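Local coordinates for protein salivary cystatin-L (Ixodes scapularis, PDB 4ZM8) that inhibits host cysteine proteases such as cathepsins L and S, suppressing the host's immune response so that the tick can feed, at residues His13-Pro17 / Val46-Glu50. Coordinates in Å, arbitrary orientation, origin at the centre of the assembly. Numbering follows the deposited sequence.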
# COMPACT_ATOMS: atom_id res chain seq x y z
N HIS A 13 0.44 -4.14 -26.53
CA HIS A 13 -0.09 -3.52 -25.31
C HIS A 13 -1.13 -2.45 -25.63
O HIS A 13 -1.99 -2.15 -24.81
CB HIS A 13 1.04 -2.89 -24.49
CG HIS A 13 1.65 -1.68 -25.13
ND1 HIS A 13 2.68 -1.76 -26.05
CD2 HIS A 13 1.35 -0.36 -25.01
CE1 HIS A 13 3.00 -0.54 -26.45
NE2 HIS A 13 2.21 0.32 -25.84
N GLN A 14 -1.05 -1.88 -26.83
CA GLN A 14 -1.97 -0.85 -27.28
C GLN A 14 -3.25 -1.49 -27.85
O GLN A 14 -4.32 -0.86 -27.90
CB GLN A 14 -1.30 0.03 -28.34
CG GLN A 14 0.24 -0.02 -28.37
CD GLN A 14 0.84 0.79 -29.53
OE1 GLN A 14 0.52 0.56 -30.70
NE2 GLN A 14 1.72 1.75 -29.20
N ALA A 15 -3.12 -2.74 -28.28
CA ALA A 15 -4.21 -3.47 -28.89
C ALA A 15 -5.26 -3.91 -27.87
O ALA A 15 -6.36 -4.33 -28.24
CB ALA A 15 -3.65 -4.68 -29.65
N ASN A 16 -4.91 -3.81 -26.59
CA ASN A 16 -5.70 -4.39 -25.50
C ASN A 16 -6.68 -3.42 -24.87
O ASN A 16 -6.28 -2.47 -24.19
CB ASN A 16 -4.76 -4.93 -24.43
CG ASN A 16 -5.50 -5.65 -23.32
OD1 ASN A 16 -6.15 -5.03 -22.48
ND2 ASN A 16 -5.41 -6.97 -23.31
N PRO A 17 -7.99 -3.68 -25.03
CA PRO A 17 -9.02 -2.81 -24.48
C PRO A 17 -8.96 -2.63 -22.96
O PRO A 17 -9.16 -1.51 -22.50
CB PRO A 17 -10.32 -3.50 -24.89
CG PRO A 17 -9.95 -4.29 -26.11
CD PRO A 17 -8.58 -4.79 -25.80
N VAL A 46 -1.42 5.13 -24.67
CA VAL A 46 -0.81 4.12 -23.80
C VAL A 46 0.55 3.70 -24.35
O VAL A 46 0.66 2.88 -25.27
CB VAL A 46 -1.69 2.87 -23.66
CG1 VAL A 46 -0.99 1.84 -22.79
CG2 VAL A 46 -3.05 3.22 -23.10
N VAL A 47 1.58 4.26 -23.76
CA VAL A 47 2.95 3.97 -24.11
C VAL A 47 3.38 2.59 -23.62
O VAL A 47 3.72 1.72 -24.42
CB VAL A 47 3.87 5.03 -23.52
CG1 VAL A 47 5.29 4.77 -23.95
CG2 VAL A 47 3.39 6.42 -23.92
N LYS A 48 3.35 2.37 -22.31
CA LYS A 48 3.80 1.10 -21.74
C LYS A 48 2.87 0.53 -20.66
O LYS A 48 2.21 1.27 -19.91
CB LYS A 48 5.21 1.25 -21.15
CG LYS A 48 5.99 -0.08 -21.15
CD LYS A 48 7.08 -0.13 -20.08
CE LYS A 48 8.06 1.01 -20.19
NZ LYS A 48 9.13 0.88 -19.16
N VAL A 49 2.83 -0.79 -20.58
CA VAL A 49 2.03 -1.50 -19.59
C VAL A 49 2.81 -2.63 -18.94
O VAL A 49 3.18 -3.61 -19.61
CB VAL A 49 0.74 -2.07 -20.21
CG1 VAL A 49 0.02 -2.96 -19.21
CG2 VAL A 49 -0.16 -0.97 -20.66
N GLU A 50 3.07 -2.50 -17.64
CA GLU A 50 3.72 -3.54 -16.85
C GLU A 50 2.78 -3.98 -15.74
O GLU A 50 2.30 -3.15 -14.97
CB GLU A 50 5.02 -3.03 -16.23
CG GLU A 50 5.97 -2.38 -17.21
CD GLU A 50 6.95 -1.48 -16.51
OE1 GLU A 50 6.58 -0.35 -16.17
OE2 GLU A 50 8.10 -1.92 -16.27
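The imidazole of His13 points its NE2 at the carbonyls of Val46 and Val47, and its CD2 rests 3.9 Å from CG1 of Val46. His13 NE2 gives a weak hydrogen bond to Val46 O (3.0 Å, 128° at the hydrogen), the oxygen sitting at the ring edge near the plane. His13 NE2 is also only 2.5 Å from Val47 O, but the angle is too poor for a bond. Two successive carbonyls can converge on one nitrogen because the backbone kinks at Val47 (phi/psi -73/-61), a local departure from extended geometry in the bulged or broken strand 39-68. Further along, CB of His13 meets CB of Val49 at 4.4 Å, while Gln14 merely skirts the edge, its NE2 4.2 Å from Val46 O. Val46 and Val49 both direct CA-to-CB toward the loop and also pack on helix 17-32, Val46 against Leu20 and Ala23, Val49 against Phe19. Asn16 OD1 caps that helix at Phe19 N. Val46, Lys48, Val49 and Glu50 pair antiparallel with a strand of the second subunit, extending the sheet across the interface. His13 thus ties the loop leading into helix 17-32 to strand 39-68 in the cystatin fold, a helix against an antiparallel sheet, here in a dimer consistent with domain swapping.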